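PDB 2E0I: 432aa long hypothetical deoxyribodipyrimidine photolyase from Sulfolobus tokodaii, which probably repairs ultraviolet-induced cyclobutane pyrimidine dimers in DNA by light-driven electron transfer from FAD, a second FAD apparently serving as light-harvesting cofactor. Local coordinates for residues A[297-302]-A[383-388]; A[376-381]-A[395-400]. All blocks are in the same frame, centred on the assembly; numbering follows the deposited sequence.

Contact 1. Residues A[297-302]-A[383-388]; sequences GMRMLN and EWVEEL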
loop_
_atom_site.group_PDB
_atom_site.type_symbol
_atom_site.label_atom_id
_atom_site.label_comp_id
_atom_site.label_asym_id
_atom_site.label_seq_id
_atom_site.Cartn_x
_atom_site.Cartn_y
_atom_site.Cartn_z
ATOM N N GLY A 297 14.389 9.767 6.408
ATOM C CA GLY A 297 13.207 9.024 6.012
ATOM C C GLY A 297 12.314 9.779 5.039
ATOM O O GLY A 297 12.058 9.312 3.927
ATOM N N MET A 298 11.839 10.952 5.445
ATOM C CA MET A 298 10.961 11.738 4.596
ATOM C C MET A 298 11.590 12.053 3.253
ATOM O O MET A 298 10.940 11.926 2.210
ATOM C CB MET A 298 10.556 13.030 5.301
ATOM C CG MET A 298 9.800 12.802 6.609
ATOM S SD MET A 298 8.354 11.725 6.463
ATOM C CE MET A 298 7.186 12.811 5.562
ATOM N N ARG A 299 12.857 12.449 3.261
ATOM C CA ARG A 299 13.513 12.780 2.008
ATOM C C ARG A 299 13.564 11.579 1.086
ATOM O O ARG A 299 13.279 11.706 -0.107
ATOM C CB ARG A 299 14.910 13.335 2.252
ATOM C CG ARG A 299 14.866 14.688 2.897
ATOM C CD ARG A 299 16.220 15.332 2.975
ATOM N NE ARG A 299 16.172 16.504 3.842
ATOM C CZ ARG A 299 17.187 17.339 4.021
ATOM N NH1 ARG A 299 18.333 17.131 3.379
ATOM N NH2 ARG A 299 17.067 18.370 4.856
ATOM N N MET A 300 13.915 10.415 1.623
ATOM C CA MET A 300 13.959 9.228 0.792
ATOM C C MET A 300 12.569 8.988 0.213
ATOM O O MET A 300 12.399 8.906 -1.003
ATOM C CB MET A 300 14.389 8.001 1.583
ATOM C CG MET A 300 14.500 6.785 0.682
ATOM S SD MET A 300 14.941 5.238 1.475
ATOM C CE MET A 300 14.584 4.123 0.125
ATOM N N LEU A 301 11.575 8.885 1.092
ATOM C CA LEU A 301 10.200 8.663 0.672
ATOM C C LEU A 301 9.810 9.625 -0.449
ATOM O O LEU A 301 9.229 9.208 -1.442
ATOM C CB LEU A 301 9.249 8.840 1.868
ATOM C CG LEU A 301 7.761 9.110 1.580
ATOM C CD1 LEU A 301 7.135 7.897 0.914
ATOM C CD2 LEU A 301 7.027 9.450 2.875
ATOM N N ASN A 302 10.142 10.905 -0.302
ATOM C CA ASN A 302 9.763 11.879 -1.323
ATOM C C ASN A 302 10.353 11.638 -2.702
ATOM O O ASN A 302 9.677 11.796 -3.714
ATOM C CB ASN A 302 10.098 13.309 -0.875
ATOM C CG ASN A 302 9.195 13.798 0.257
ATOM O OD1 ASN A 302 7.977 13.632 0.208
ATOM N ND2 ASN A 302 9.792 14.415 1.277
ATOM N N GLU A 383 23.162 9.215 3.256
ATOM C CA GLU A 383 22.713 8.930 1.904
ATOM C C GLU A 383 21.552 9.807 1.482
ATOM O O GLU A 383 21.349 10.033 0.291
ATOM C CB GLU A 383 22.305 7.463 1.784
ATOM C CG GLU A 383 21.973 7.034 0.365
ATOM C CD GLU A 383 23.177 7.115 -0.560
ATOM O OE1 GLU A 383 24.193 6.423 -0.285
ATOM O OE2 GLU A 383 23.107 7.871 -1.561
ATOM N N TRP A 384 20.791 10.316 2.443
ATOM C CA TRP A 384 19.646 11.131 2.086
ATOM C C TRP A 384 19.621 12.570 2.583
ATOM O O TRP A 384 18.888 13.401 2.038
ATOM C CB TRP A 384 18.364 10.407 2.494
ATOM C CG TRP A 384 18.211 9.081 1.802
ATOM C CD1 TRP A 384 18.510 7.849 2.309
ATOM C CD2 TRP A 384 17.763 8.865 0.461
ATOM N NE1 TRP A 384 18.277 6.876 1.367
ATOM C CE2 TRP A 384 17.819 7.472 0.222
ATOM C CE3 TRP A 384 17.318 9.712 -0.563
ATOM C CZ2 TRP A 384 17.446 6.906 -1.002
ATOM C CZ3 TRP A 384 16.945 9.150 -1.778
ATOM C CH2 TRP A 384 17.012 7.759 -1.988
ATOM N N VAL A 385 20.408 12.881 3.604
ATOM C CA VAL A 385 20.439 14.250 4.103
ATOM C C VAL A 385 21.710 14.912 3.599
ATOM O O VAL A 385 22.777 14.764 4.190
ATOM C CB VAL A 385 20.412 14.300 5.634
ATOM C CG1 VAL A 385 20.426 15.743 6.101
ATOM C CG2 VAL A 385 19.184 13.589 6.149
ATOM N N GLU A 386 21.575 15.640 2.499
ATOM C CA GLU A 386 22.684 16.339 1.849
ATOM C C GLU A 386 23.688 17.020 2.782
ATOM O O GLU A 386 24.883 16.724 2.749
ATOM C CB GLU A 386 22.121 17.383 0.885
ATOM C CG GLU A 386 23.050 17.739 -0.256
ATOM C CD GLU A 386 23.316 16.553 -1.181
ATOM O OE1 GLU A 386 23.997 16.746 -2.217
ATOM O OE2 GLU A 386 22.848 15.429 -0.870
ATOM N N GLU A 387 23.195 17.943 3.598
ATOM C CA GLU A 387 24.030 18.690 4.530
ATOM C C GLU A 387 24.882 17.865 5.518
ATOM O O GLU A 387 26.017 18.234 5.818
ATOM C CB GLU A 387 23.155 19.699 5.292
ATOM C CG GLU A 387 21.728 19.209 5.634
ATOM C CD GLU A 387 20.682 19.480 4.533
ATOM O OE1 GLU A 387 20.905 19.083 3.369
ATOM O OE2 GLU A 387 19.625 20.082 4.839
ATOM N N LEU A 388 24.360 16.753 6.018
ATOM C CA LEU A 388 25.126 15.955 6.962
ATOM C C LEU A 388 26.029 14.966 6.248
ATOM O O LEU A 388 26.628 14.098 6.876
ATOM C CB LEU A 388 24.186 15.194 7.889
ATOM C CG LEU A 388 23.105 16.019 8.583
ATOM C CD1 LEU A 388 22.394 15.147 9.598
ATOM C CD2 LEU A 388 23.725 17.226 9.260
#
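Met-300 lies over one face of the Trp-384 indole in a Met-aromatic contact that joins helix 292-304 to the end of helix 379-384, within the helical FAD-binding domain of the photolyase fold. The methionine CG is anti to its backbone N (chi1 -177°) and the chain runs on extended, which carries it across the ring system. Met-300 CG makes a CH-pi contact 3.6 Å from the centroid of the six-membered ring of Trp-384, while Met-300 SD stands obliquely off the five-membered ring, 4.2 Å from its centroid. A flexible, polarisable thioether suits such a flat surface, which is covered on its opposite side by CG of the neighbouring Glu-383. Phe-380 also touches Met-300, and its ring meets that of Trp-384. An alanine at Trp-384 would remove the indole and would probably leave the Met-300 thioether freer to turn, with a gap beside helix 292-304.

One residue earlier, Arg-299 reaches out as an extended chain past the turn where the second helix ends. Its CD passes 3.4 Å from Trp-384 O, and CG1 of Val-385 covers one guanidinium face. The long aliphatic stem thus brings the charge to Glu-387, whose chain bends at chi2 (-88°) to meet it. Arg-299 NH1 makes a weak hydrogen bond to Glu-387 OE1. Glu-387 OE2 also forms a salt bridge with Arg-288, and Arg-299 NH2 also bonds to Gly-287 O. In the salt bridge, Glu-387 OE2 lies in the guanidinium plane, 3.1 Å from Arg-299 NH2, but NH2 approaches from above the carboxylate plane.

Contact 2. Residues A[376-381]-A[395-400]; sequences PEAKFI and IIHSIY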
loop_
_atom_site.group_PDB
_atom_site.type_symbol
_atom_site.label_atom_id
_atom_site.label_comp_id
_atom_site.label_asym_id
_atom_site.label_seq_id
_atom_site.Cartn_x
_atom_site.Cartn_y
_atom_site.Cartn_z
ATOM N N PRO A 376 23.809 3.159 13.071
ATOM C CA PRO A 376 25.025 3.431 13.843
ATOM C C PRO A 376 26.114 4.203 13.098
ATOM O O PRO A 376 26.814 5.022 13.687
ATOM C CB PRO A 376 25.480 2.034 14.254
ATOM C CG PRO A 376 25.050 1.206 13.114
ATOM C CD PRO A 376 23.650 1.709 12.881
ATOM N N GLU A 377 26.252 3.944 11.805
ATOM C CA GLU A 377 27.271 4.606 11.005
ATOM C C GLU A 377 26.688 5.822 10.311
ATOM O O GLU A 377 27.391 6.533 9.600
ATOM C CB GLU A 377 27.807 3.638 9.952
ATOM C CG GLU A 377 27.753 2.172 10.366
ATOM C CD GLU A 377 28.632 1.864 11.570
ATOM O OE1 GLU A 377 28.605 2.648 12.548
ATOM O OE2 GLU A 377 29.342 0.831 11.542
ATOM N N ALA A 378 25.397 6.054 10.518
ATOM C CA ALA A 378 24.709 7.174 9.893
ATOM C C ALA A 378 24.786 7.067 8.369
ATOM O O ALA A 378 24.655 8.065 7.660
ATOM C CB ALA A 378 25.311 8.492 10.361
ATOM N N LYS A 379 24.992 5.851 7.867
ATOM C CA LYS A 379 25.070 5.636 6.427
ATOM C C LYS A 379 23.767 6.019 5.720
ATOM O O LYS A 379 23.790 6.660 4.662
ATOM C CB LYS A 379 25.415 4.174 6.118
ATOM C CG LYS A 379 26.865 3.796 6.424
ATOM C CD LYS A 379 27.232 2.425 5.835
ATOM C CE LYS A 379 28.725 2.083 6.013
ATOM N NZ LYS A 379 29.153 1.891 7.443
ATOM N N PHE A 380 22.634 5.622 6.302
ATOM C CA PHE A 380 21.324 5.936 5.734
ATOM C C PHE A 380 21.103 7.440 5.749
ATOM O O PHE A 380 20.672 8.031 4.755
ATOM C CB PHE A 380 20.203 5.270 6.533
ATOM C CG PHE A 380 18.825 5.568 6.005
ATOM C CD1 PHE A 380 18.428 5.107 4.746
ATOM C CD2 PHE A 380 17.918 6.312 6.762
ATOM C CE1 PHE A 380 17.145 5.385 4.249
ATOM C CE2 PHE A 380 16.637 6.592 6.275
ATOM C CZ PHE A 380 16.250 6.129 5.019
ATOM N N ILE A 381 21.401 8.050 6.888
ATOM C CA ILE A 381 21.248 9.482 7.051
ATOM C C ILE A 381 22.105 10.238 6.044
ATOM O O ILE A 381 21.628 11.161 5.381
ATOM C CB ILE A 381 21.625 9.896 8.480
ATOM C CG1 ILE A 381 20.574 9.349 9.448
ATOM C CG2 ILE A 381 21.722 11.399 8.584
ATOM C CD1 ILE A 381 20.885 9.569 10.903
ATOM N N ILE A 395 28.861 12.886 15.760
ATOM C CA ILE A 395 28.222 14.185 15.881
ATOM C C ILE A 395 26.759 14.122 15.460
ATOM O O ILE A 395 25.888 14.600 16.180
ATOM C CB ILE A 395 28.954 15.235 15.016
ATOM C CG1 ILE A 395 30.393 15.385 15.522
ATOM C CG2 ILE A 395 28.204 16.565 15.041
ATOM C CD1 ILE A 395 31.244 16.349 14.723
ATOM N N ILE A 396 26.495 13.534 14.294
ATOM C CA ILE A 396 25.132 13.414 13.785
ATOM C C ILE A 396 24.182 12.849 14.841
ATOM O O ILE A 396 23.051 13.317 14.970
ATOM C CB ILE A 396 25.085 12.524 12.524
ATOM C CG1 ILE A 396 25.743 13.251 11.352
ATOM C CG2 ILE A 396 23.647 12.178 12.173
ATOM C CD1 ILE A 396 25.813 12.436 10.096
ATOM N N HIS A 397 24.646 11.855 15.596
ATOM C CA HIS A 397 23.835 11.242 16.639
ATOM C C HIS A 397 23.647 12.148 17.854
ATOM O O HIS A 397 22.962 11.779 18.817
ATOM C CB HIS A 397 24.452 9.924 17.098
ATOM C CG HIS A 397 24.447 8.860 16.050
ATOM N ND1 HIS A 397 23.329 8.560 15.304
ATOM C CD2 HIS A 397 25.420 8.023 15.623
ATOM C CE1 HIS A 397 23.614 7.585 14.460
ATOM N NE2 HIS A 397 24.877 7.241 14.633
ATOM N N SER A 398 24.247 13.333 17.815
ATOM C CA SER A 398 24.139 14.276 18.923
ATOM C C SER A 398 24.010 15.666 18.354
ATOM O O SER A 398 24.177 16.653 19.065
ATOM C CB SER A 398 25.392 14.218 19.791
ATOM O OG SER A 398 25.695 12.886 20.146
ATOM N N ILE A 399 23.713 15.730 17.063
ATOM C CA ILE A 399 23.599 16.992 16.349
ATOM C C ILE A 399 22.689 18.022 17.026
ATOM O O ILE A 399 22.595 19.170 16.581
ATOM C CB ILE A 399 23.134 16.743 14.902
ATOM C CG1 ILE A 399 23.572 17.897 14.012
ATOM C CG2 ILE A 399 21.627 16.575 14.858
ATOM C CD1 ILE A 399 23.391 17.614 12.562
ATOM N N TYR A 400 22.024 17.613 18.104
ATOM C CA TYR A 400 21.150 18.521 18.841
ATOM C C TYR A 400 21.998 19.382 19.777
ATOM O O TYR A 400 21.544 20.412 20.268
ATOM C CB TYR A 400 20.103 17.730 19.640
ATOM C CG TYR A 400 20.684 16.718 20.604
ATOM C CD1 TYR A 400 21.236 17.119 21.819
ATOM C CD2 TYR A 400 20.698 15.360 20.290
ATOM C CE1 TYR A 400 21.788 16.195 22.700
ATOM C CE2 TYR A 400 21.250 14.426 21.164
ATOM C CZ TYR A 400 21.794 14.851 22.370
ATOM O OH TYR A 400 22.343 13.937 23.248
#
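His-397 NE2 donates a hydrogen bond of 3.1 Å to the carbonyl oxygen Pro-376 O. The oxygen lies close to the plane of the imidazole, yet the donor stands above the carbonyl plane, 60° out of it. Chi1 (-66°) sets the histidine CG anti to the carbonyl carbon, and from there the NE2 end of the ring reaches Pro-376. The other ring nitrogen, ND1, is hydrogen-bonded to Gln-371 NE2, which also bonds to Ile-396 O. Having a polar atom at each of two ring positions, histidine suits this place: it links the loop before helix 379-384 to helix 367-374, and the two bonds together would hold the ring against turning.

The rest of the contact is apolar. Ala-378, at the N-cap position, adopts left-handed backbone angles, and its small CB points toward the other segment to meet Ile-396 CD1 at 4.0 Å. Alanine has no polar side chain to offer the first turn; the carboxylate of Asp-375 instead accepts hydrogen bonds from the backbone N of Phe-380 and Ile-381. The side chains of Ile-381 and Ile-396 run in opposite directions past each other. Ile-381 CD1 comes within 4.0 Å of Ile-396 CG2, and its own CG2 meets the same methyl. Branched aliphatic chains present several methyls at once, which suits this buried place. Here the start of helix 379-384 is joined to the end of helix 393-396 in the all-helical FAD-binding domain of the photolyase fold.

Overall arrangement
Both contacts use helix 379-384, at different ends: contact 2 holds its start against the end of helix 393-396, and contact 1 joins its end to helix 292-304. Their segments alternate along the chain, and their centres lie about 12 Å apart. Contact 1 is a surface contact, combining a Met-aromatic contact with charged groups, and its Met-300 side chain is about 9 Å from a bound FAD. Contact 2 is farther from the chain's centre yet mostly buried, relying on aliphatic methyls and a single hydrogen bond from a histidine to a backbone carbonyl. They meet directly where Leu-388 packs on Ile-399 and Met-300 on Phe-380.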